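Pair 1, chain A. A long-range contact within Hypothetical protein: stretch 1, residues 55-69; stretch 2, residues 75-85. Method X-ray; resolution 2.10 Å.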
# COMPACT_ATOMS: atom_id res chain seq x y z
N GLU A 55 -6.18 11.13 -0.51
CA GLU A 55 -5.90 9.86 -1.18
C GLU A 55 -4.39 9.66 -1.22
O GLU A 55 -3.63 10.62 -1.42
CB GLU A 55 -6.47 9.83 -2.60
CG GLU A 55 -6.26 8.47 -3.30
CD GLU A 55 -6.84 8.37 -4.70
OE1 GLU A 55 -7.58 9.32 -5.12
OE2 GLU A 55 -6.56 7.34 -5.39
N TRP A 56 -3.96 8.42 -0.98
CA TRP A 56 -2.57 7.99 -1.08
C TRP A 56 -2.65 6.84 -2.07
O TRP A 56 -3.43 5.91 -1.87
CB TRP A 56 -2.02 7.54 0.29
CG TRP A 56 -0.58 7.09 0.19
CD1 TRP A 56 0.53 7.86 0.35
CD2 TRP A 56 -0.11 5.78 -0.15
NE1 TRP A 56 1.67 7.10 0.13
CE2 TRP A 56 1.30 5.83 -0.19
CE3 TRP A 56 -0.74 4.56 -0.42
CZ2 TRP A 56 2.07 4.74 -0.50
CZ3 TRP A 56 0.04 3.47 -0.71
CH2 TRP A 56 1.42 3.56 -0.75
N VAL A 57 -1.90 6.90 -3.15
CA VAL A 57 -2.06 5.90 -4.22
C VAL A 57 -0.72 5.52 -4.79
O VAL A 57 0.14 6.38 -5.00
CB VAL A 57 -3.02 6.42 -5.35
CG1 VAL A 57 -2.52 7.75 -5.99
CG2 VAL A 57 -3.26 5.36 -6.39
N MSE A 58 -0.53 4.22 -5.02
CA MSE A 58 0.72 3.70 -5.52
C MSE A 58 0.52 2.70 -6.65
O MSE A 58 -0.38 1.87 -6.60
CB MSE A 58 1.45 2.98 -4.38
CG MSE A 58 2.89 2.53 -4.72
SE MSE A 58 3.78 1.66 -3.18
CE MSE A 58 2.51 0.45 -2.82
N VAL A 59 1.43 2.74 -7.61
CA VAL A 59 1.48 1.73 -8.70
C VAL A 59 2.25 0.57 -8.15
O VAL A 59 3.36 0.74 -7.67
CB VAL A 59 2.19 2.26 -9.95
CG1 VAL A 59 2.26 1.17 -11.00
CG2 VAL A 59 1.46 3.52 -10.49
N VAL A 60 1.66 -0.62 -8.20
CA VAL A 60 2.28 -1.84 -7.70
C VAL A 60 2.77 -2.73 -8.84
O VAL A 60 3.77 -3.46 -8.70
CB VAL A 60 1.30 -2.59 -6.76
CG1 VAL A 60 2.01 -3.64 -6.00
CG2 VAL A 60 0.73 -1.64 -5.74
N SER A 61 2.05 -2.70 -9.96
CA SER A 61 2.47 -3.37 -11.18
C SER A 61 2.00 -2.55 -12.36
O SER A 61 1.11 -1.71 -12.22
CB SER A 61 1.92 -4.79 -11.29
OG SER A 61 0.50 -4.78 -11.27
N GLY A 62 2.62 -2.77 -13.52
CA GLY A 62 2.32 -1.93 -14.69
C GLY A 62 2.96 -0.56 -14.58
O GLY A 62 4.08 -0.43 -14.11
N SER A 63 2.30 0.46 -15.11
CA SER A 63 2.86 1.81 -15.17
C SER A 63 1.77 2.81 -15.49
O SER A 63 0.71 2.44 -16.01
CB SER A 63 3.99 1.94 -16.22
OG SER A 63 3.53 1.72 -17.54
N ALA A 64 2.04 4.08 -15.20
CA ALA A 64 1.06 5.13 -15.39
C ALA A 64 1.68 6.52 -15.42
O ALA A 64 2.88 6.72 -15.19
CB ALA A 64 -0.01 5.06 -14.23
N GLY A 65 0.83 7.48 -15.71
CA GLY A 65 1.11 8.88 -15.56
C GLY A 65 -0.11 9.50 -14.88
O GLY A 65 -1.23 9.11 -15.18
N ILE A 66 0.14 10.39 -13.93
CA ILE A 66 -0.87 11.14 -13.23
C ILE A 66 -0.51 12.61 -13.25
O ILE A 66 0.63 12.96 -12.98
CB ILE A 66 -0.98 10.72 -11.75
CG1 ILE A 66 -1.62 9.34 -11.66
CG2 ILE A 66 -1.84 11.74 -10.95
CD1 ILE A 66 -2.09 8.95 -10.28
N GLU A 67 -1.49 13.45 -13.50
CA GLU A 67 -1.35 14.89 -13.44
C GLU A 67 -2.13 15.51 -12.27
O GLU A 67 -3.35 15.31 -12.15
CB GLU A 67 -1.87 15.52 -14.72
CG GLU A 67 -1.51 16.99 -14.83
CD GLU A 67 -1.97 17.61 -16.15
OE1 GLU A 67 -2.22 16.88 -17.13
OE2 GLU A 67 -2.08 18.86 -16.17
N CYS A 68 -1.44 16.29 -11.44
CA CYS A 68 -2.08 17.06 -10.40
C CYS A 68 -2.23 18.46 -10.93
O CYS A 68 -1.33 18.97 -11.58
CB CYS A 68 -1.24 17.10 -9.15
SG CYS A 68 -1.14 15.55 -8.36
N GLU A 69 -3.38 19.08 -10.69
CA GLU A 69 -3.65 20.43 -11.19
C GLU A 69 -2.62 21.41 -10.65
O GLU A 69 -2.20 21.32 -9.49
CB GLU A 69 -5.04 20.88 -10.79
CG GLU A 69 -5.58 22.01 -11.64
CD GLU A 69 -7.07 22.20 -11.45
OE1 GLU A 69 -7.48 22.37 -10.28
OE2 GLU A 69 -7.81 22.15 -12.48
N ARG A 75 3.18 13.22 -14.24
CA ARG A 75 4.33 12.57 -13.60
C ARG A 75 4.33 11.07 -13.96
O ARG A 75 3.33 10.38 -13.81
CB ARG A 75 4.18 12.66 -12.07
CG ARG A 75 5.02 13.64 -11.31
CD ARG A 75 6.02 12.88 -10.40
NE ARG A 75 6.97 13.77 -9.73
N VAL A 76 5.47 10.57 -14.39
CA VAL A 76 5.68 9.13 -14.58
C VAL A 76 5.60 8.37 -13.24
O VAL A 76 6.13 8.82 -12.21
CB VAL A 76 7.08 8.84 -15.24
CG1 VAL A 76 7.45 7.35 -15.18
CG2 VAL A 76 7.08 9.36 -16.71
N MSE A 77 4.91 7.24 -13.27
CA MSE A 77 4.77 6.38 -12.11
C MSE A 77 5.00 4.93 -12.55
O MSE A 77 4.28 4.39 -13.38
CB MSE A 77 3.38 6.58 -11.47
CG MSE A 77 3.20 7.99 -10.78
SE MSE A 77 1.42 8.04 -10.08
CE MSE A 77 1.75 7.20 -8.26
N ARG A 78 6.08 4.36 -12.04
CA ARG A 78 6.44 2.96 -12.20
C ARG A 78 6.13 2.25 -10.88
O ARG A 78 5.78 2.90 -9.90
CB ARG A 78 7.94 2.87 -12.52
CG ARG A 78 8.42 3.90 -13.53
CD ARG A 78 7.67 3.75 -14.83
NE ARG A 78 7.93 2.47 -15.47
CZ ARG A 78 7.62 2.17 -16.73
NH1 ARG A 78 7.05 3.05 -17.53
NH2 ARG A 78 7.93 0.99 -17.22
N PRO A 79 6.21 0.91 -10.85
CA PRO A 79 5.97 0.16 -9.61
C PRO A 79 6.79 0.72 -8.46
O PRO A 79 7.99 0.98 -8.62
CB PRO A 79 6.42 -1.26 -9.98
CG PRO A 79 6.11 -1.35 -11.43
CD PRO A 79 6.54 -0.01 -11.96
N GLY A 80 6.14 0.97 -7.33
CA GLY A 80 6.77 1.60 -6.18
C GLY A 80 6.54 3.10 -6.04
O GLY A 80 6.66 3.63 -4.95
N ASP A 81 6.25 3.80 -7.14
CA ASP A 81 5.91 5.22 -7.07
C ASP A 81 4.53 5.43 -6.48
O ASP A 81 3.56 4.77 -6.87
CB ASP A 81 5.97 5.90 -8.45
CG ASP A 81 7.39 6.02 -8.98
OD1 ASP A 81 8.28 6.47 -8.23
OD2 ASP A 81 7.61 5.71 -10.16
N TRP A 82 4.47 6.36 -5.54
CA TRP A 82 3.26 6.72 -4.83
C TRP A 82 3.06 8.23 -4.83
O TRP A 82 3.99 9.02 -5.04
CB TRP A 82 3.27 6.17 -3.38
CG TRP A 82 4.45 6.60 -2.53
CD1 TRP A 82 5.59 5.88 -2.28
CD2 TRP A 82 4.57 7.83 -1.77
NE1 TRP A 82 6.42 6.59 -1.43
CE2 TRP A 82 5.82 7.79 -1.11
CE3 TRP A 82 3.75 8.96 -1.60
CZ2 TRP A 82 6.27 8.85 -0.30
CZ3 TRP A 82 4.20 10.01 -0.78
CH2 TRP A 82 5.45 9.94 -0.15
N LEU A 83 1.81 8.62 -4.59
CA LEU A 83 1.41 10.01 -4.59
C LEU A 83 0.39 10.27 -3.51
O LEU A 83 -0.58 9.53 -3.37
CB LEU A 83 0.81 10.36 -5.95
CG LEU A 83 0.13 11.72 -6.15
CD1 LEU A 83 1.14 12.85 -6.09
CD2 LEU A 83 -0.61 11.71 -7.49
N HIS A 84 0.60 11.33 -2.73
CA HIS A 84 -0.40 11.76 -1.78
C HIS A 84 -1.14 12.95 -2.40
O HIS A 84 -0.54 13.95 -2.77
CB HIS A 84 0.23 12.15 -0.44
CG HIS A 84 -0.72 12.85 0.48
ND1 HIS A 84 -0.42 14.04 1.10
CD2 HIS A 84 -1.99 12.55 0.84
CE1 HIS A 84 -1.46 14.43 1.83
NE2 HIS A 84 -2.43 13.55 1.67
N VAL A 85 -2.45 12.80 -2.55
CA VAL A 85 -3.33 13.83 -3.09
C VAL A 85 -4.22 14.36 -1.96
O VAL A 85 -5.22 13.71 -1.61
CB VAL A 85 -4.23 13.26 -4.21
CG1 VAL A 85 -5.19 14.32 -4.73
CG2 VAL A 85 -3.37 12.74 -5.36
O HOH W 1 5.11 5.32 -16.89

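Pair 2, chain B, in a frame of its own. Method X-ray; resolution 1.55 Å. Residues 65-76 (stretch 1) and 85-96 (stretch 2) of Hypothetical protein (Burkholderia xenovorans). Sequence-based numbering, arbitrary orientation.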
# COMPACT_ATOMS: atom_id res chain seq x y z
N PHE B 65 -2.79 5.58 2.92
CA PHE B 65 -1.63 6.41 3.02
C PHE B 65 -2.00 7.84 2.62
O PHE B 65 -2.69 8.03 1.60
CB PHE B 65 -0.53 5.90 2.09
CG PHE B 65 0.72 6.69 2.15
CD1 PHE B 65 1.50 6.66 3.31
CD2 PHE B 65 1.07 7.53 1.12
CE1 PHE B 65 2.63 7.44 3.41
CE2 PHE B 65 2.23 8.31 1.23
CZ PHE B 65 2.99 8.24 2.34
N GLN B 66 -1.55 8.81 3.39
CA GLN B 66 -1.74 10.17 3.00
C GLN B 66 -0.61 11.10 3.51
O GLN B 66 -0.37 11.18 4.69
CB GLN B 66 -3.09 10.69 3.53
CG GLN B 66 -3.41 12.08 3.03
CD GLN B 66 -4.87 12.46 3.34
OE1 GLN B 66 -5.32 12.26 4.48
NE2 GLN B 66 -5.58 13.00 2.32
N LEU B 67 0.06 11.78 2.57
CA LEU B 67 1.16 12.68 2.91
C LEU B 67 1.07 13.97 2.16
O LEU B 67 0.79 13.96 0.96
CB LEU B 67 2.51 12.03 2.52
CG LEU B 67 3.81 12.77 2.84
CD1 LEU B 67 4.05 13.03 4.33
CD2 LEU B 67 5.02 12.00 2.25
N PHE B 68 1.31 15.10 2.84
CA PHE B 68 1.41 16.41 2.21
C PHE B 68 2.84 16.92 2.38
O PHE B 68 3.45 16.77 3.46
CB PHE B 68 0.49 17.42 2.90
CG PHE B 68 -0.95 17.09 2.68
CD1 PHE B 68 -1.61 17.47 1.51
CD2 PHE B 68 -1.62 16.26 3.54
CE1 PHE B 68 -2.91 17.09 1.27
CE2 PHE B 68 -2.91 15.90 3.29
CZ PHE B 68 -3.55 16.29 2.17
N TYR B 69 3.34 17.52 1.30
CA TYR B 69 4.65 18.21 1.31
C TYR B 69 4.46 19.60 0.73
O TYR B 69 4.10 19.75 -0.39
CB TYR B 69 5.72 17.42 0.53
CG TYR B 69 7.12 17.96 0.70
CD1 TYR B 69 7.54 19.02 -0.08
CD2 TYR B 69 7.97 17.46 1.67
CE1 TYR B 69 8.81 19.53 0.09
CE2 TYR B 69 9.23 17.95 1.83
CZ TYR B 69 9.66 19.00 1.05
OH TYR B 69 10.94 19.52 1.23
N VAL B 70 4.70 20.62 1.54
CA VAL B 70 4.48 22.00 1.10
C VAL B 70 5.61 22.49 0.21
O VAL B 70 6.78 22.47 0.58
CB VAL B 70 4.26 22.95 2.29
CG1 VAL B 70 4.02 24.37 1.76
CG2 VAL B 70 3.10 22.45 3.14
N LEU B 71 5.22 22.96 -0.99
CA LEU B 71 6.20 23.41 -2.00
C LEU B 71 6.40 24.93 -1.97
O LEU B 71 7.46 25.44 -2.35
CB LEU B 71 5.71 22.97 -3.39
CG LEU B 71 5.54 21.45 -3.57
CD1 LEU B 71 4.79 21.16 -4.88
CD2 LEU B 71 6.91 20.75 -3.51
N ARG B 72 5.35 25.67 -1.58
CA ARG B 72 5.35 27.15 -1.60
C ARG B 72 4.25 27.62 -0.66
O ARG B 72 3.24 26.97 -0.50
CB ARG B 72 5.06 27.66 -3.01
CG ARG B 72 5.23 29.17 -3.19
CD ARG B 72 4.87 29.63 -4.64
NE ARG B 72 3.49 29.26 -4.99
CZ ARG B 72 2.67 29.99 -5.75
NH1 ARG B 72 3.07 31.16 -6.27
NH2 ARG B 72 1.42 29.55 -6.00
N GLY B 73 4.51 28.74 0.00
CA GLY B 73 3.50 29.34 0.85
C GLY B 73 3.42 28.65 2.17
O GLY B 73 4.40 28.06 2.66
N TRP B 74 2.25 28.76 2.81
CA TRP B 74 2.06 28.13 4.10
C TRP B 74 0.61 27.71 4.26
O TRP B 74 -0.27 28.20 3.59
CB TRP B 74 2.49 29.09 5.22
CG TRP B 74 1.74 30.40 5.31
CD1 TRP B 74 2.19 31.63 4.89
CD2 TRP B 74 0.40 30.63 5.83
NE1 TRP B 74 1.23 32.59 5.10
CE2 TRP B 74 0.14 32.01 5.68
CE3 TRP B 74 -0.58 29.82 6.42
CZ2 TRP B 74 -1.07 32.57 6.05
CZ3 TRP B 74 -1.78 30.39 6.79
CH2 TRP B 74 -2.00 31.74 6.62
N VAL B 75 0.39 26.73 5.13
CA VAL B 75 -0.96 26.25 5.39
C VAL B 75 -0.99 25.78 6.85
O VAL B 75 -0.01 25.22 7.35
CB VAL B 75 -1.33 25.08 4.45
CG1 VAL B 75 -0.30 23.93 4.53
CG2 VAL B 75 -2.74 24.58 4.70
N GLU B 76 -2.10 26.05 7.54
CA GLU B 76 -2.29 25.62 8.94
C GLU B 76 -3.43 24.60 8.96
O GLU B 76 -4.56 24.85 8.51
CB GLU B 76 -2.63 26.82 9.82
CG GLU B 76 -2.64 26.51 11.30
CD GLU B 76 -2.88 27.70 12.17
OE1 GLU B 76 -3.79 28.48 11.84
OE2 GLU B 76 -2.14 27.86 13.18
N VAL B 85 -1.19 23.00 13.52
CA VAL B 85 0.14 22.84 12.93
C VAL B 85 0.25 23.83 11.79
O VAL B 85 -0.54 23.77 10.84
CB VAL B 85 0.31 21.42 12.24
CG1 VAL B 85 1.67 21.38 11.55
CG2 VAL B 85 0.11 20.29 13.23
N MSE B 86 1.27 24.67 11.82
CA MSE B 86 1.56 25.59 10.73
C MSE B 86 2.73 25.06 9.86
O MSE B 86 3.82 24.83 10.38
CB MSE B 86 1.90 26.95 11.30
CG MSE B 86 2.52 27.88 10.31
SE MSE B 86 1.14 28.60 9.15
CE MSE B 86 0.09 29.70 10.38
N LEU B 87 2.51 24.86 8.57
CA LEU B 87 3.54 24.35 7.70
C LEU B 87 3.94 25.40 6.67
O LEU B 87 3.08 26.00 6.04
CB LEU B 87 3.02 23.13 6.90
CG LEU B 87 2.65 21.86 7.62
CD1 LEU B 87 2.18 20.78 6.56
CD2 LEU B 87 3.85 21.39 8.42
N GLU B 88 5.24 25.55 6.44
CA GLU B 88 5.76 26.42 5.40
C GLU B 88 6.45 25.54 4.36
O GLU B 88 6.47 24.31 4.53
CB GLU B 88 6.81 27.38 5.97
CG GLU B 88 6.34 28.27 7.09
CD GLU B 88 7.48 29.16 7.56
OE1 GLU B 88 7.66 30.22 6.95
OE2 GLU B 88 8.18 28.78 8.52
N ALA B 89 7.06 26.15 3.34
CA ALA B 89 7.75 25.34 2.32
C ALA B 89 8.73 24.37 3.00
O ALA B 89 9.50 24.80 3.90
CB ALA B 89 8.47 26.21 1.28
N GLY B 90 8.73 23.11 2.54
CA GLY B 90 9.63 22.10 3.08
C GLY B 90 8.99 21.33 4.20
O GLY B 90 9.54 20.34 4.63
N GLY B 91 7.85 21.81 4.71
CA GLY B 91 7.13 21.13 5.78
C GLY B 91 6.30 19.98 5.24
O GLY B 91 5.79 20.04 4.11
N SER B 92 6.12 18.94 6.06
CA SER B 92 5.35 17.78 5.64
C SER B 92 4.44 17.35 6.75
O SER B 92 4.73 17.54 7.94
CB SER B 92 6.30 16.65 5.28
OG SER B 92 7.17 16.28 6.33
N ALA B 93 3.29 16.78 6.35
CA ALA B 93 2.35 16.26 7.30
C ALA B 93 1.88 14.90 6.81
O ALA B 93 1.25 14.78 5.75
CB ALA B 93 1.12 17.18 7.47
N PHE B 94 2.17 13.88 7.61
CA PHE B 94 1.66 12.53 7.39
C PHE B 94 0.35 12.43 8.20
O PHE B 94 0.34 12.65 9.41
CB PHE B 94 2.66 11.47 7.85
CG PHE B 94 2.05 10.09 7.98
CD1 PHE B 94 1.75 9.33 6.85
CD2 PHE B 94 1.67 9.62 9.20
CE1 PHE B 94 1.13 8.10 7.00
CE2 PHE B 94 1.05 8.39 9.30
CZ PHE B 94 0.80 7.67 8.21
N GLN B 95 -0.75 12.10 7.48
CA GLN B 95 -2.07 12.02 8.07
C GLN B 95 -2.47 10.55 8.15
O GLN B 95 -2.74 9.93 7.14
CB GLN B 95 -3.09 12.77 7.27
CG GLN B 95 -2.76 14.24 7.20
CD GLN B 95 -3.90 15.11 6.65
OE1 GLN B 95 -4.92 14.61 6.06
NE2 GLN B 95 -3.76 16.43 6.84
N PRO B 96 -2.57 10.03 9.36
CA PRO B 96 -2.97 8.65 9.51
C PRO B 96 -4.32 8.34 8.88
O PRO B 96 -5.18 9.22 8.75
CB PRO B 96 -3.09 8.46 11.07
CG PRO B 96 -2.18 9.48 11.62
CD PRO B 96 -2.21 10.64 10.67
O HOH W 2 -6.13 10.68 6.58
O HOH W 3 -1.90 7.51 6.08
O HOH W 4 6.82 29.02 2.69

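Pair 1 and pair 2 share one backbone arrangement: two antiparallel ladders joined by loops, with a type II beta turn in the second stretch. Fourteen central residues superpose with an RMSD of 0.5 Å. The turn runs from Arg A78 to Asp A81 in pair 1 and from Glu B88 to Gly B91 in pair 2.

The turn is tied to the first stretch in the same way. Gly A80 N donates to Val A59 O at 2.8 Å, and Gly B90 N donates to Val B70 O at 2.8 Å. Val A59 N also bonds Asp A81 O at 3.0 Å; Val B70 N bonds Gly B91 O at 2.9 Å. Gly A80 and Gly B90 match, and both have backbone angles that call for glycine. Gly A62 and Gly B73 match with positive phi, which favours glycine.

Val A59 and Val B70 match and both point toward the other stretch. Val A59 CG2 lies 3.7 Å from Met A77 CB, and Val B70 CG2 lies 3.8 Å from Leu B87 CB. Met A77 is a selenomethionine and Leu B87 is branched, yet their CA atoms superpose within 0.2 Å. On the same sheet face, Ala A64 matches Val B75. The larger valine adds a contact, Val B75 CG1 to Leu B87 CB at 4.2 Å.

Further along this face, bulk changes sides. Val A57 is small and pairs with a large Leu A83; Val A57 CG1 is 4.2 Å from Leu A83 CB. In pair 2 the large residue is Phe B68 and its partner is Ala B93. The edge of the Phe B68 ring meets Ala B93 O and Gln B95, with Phe B68 CE2 3.6 Å from Gln B95 CD. Both backbone pairs keep two hydrogen bonds. Val A57 N to Leu A83 O is 3.0 Å, and Phe B68 N to Ala B93 O is 2.9 Å.

The opposite face carries Trp A56, Met A58, Trp A82 and His A84, matched by Leu B67, Tyr B69, Ser B92 and Phe B94. In pair 1 the two tryptophans form an oblique aromatic pair, with Trp A56 NE1 3.3 Å from Trp A82 CE3. Selenomethionine Met A58 packs its CB 3.8 Å from Trp A82 CB. In pair 2 Ser B92 is small. Tyr B69 reaches the turn, its OH 3.4 Å from Gly B90 CA, as Met A58 does with its SE 3.9 Å from Gly A80 O. Gly B91 O lies over one face of the Tyr B69 ring. Leu B67 CD1 packs 4.1 Å from Phe B94 CB.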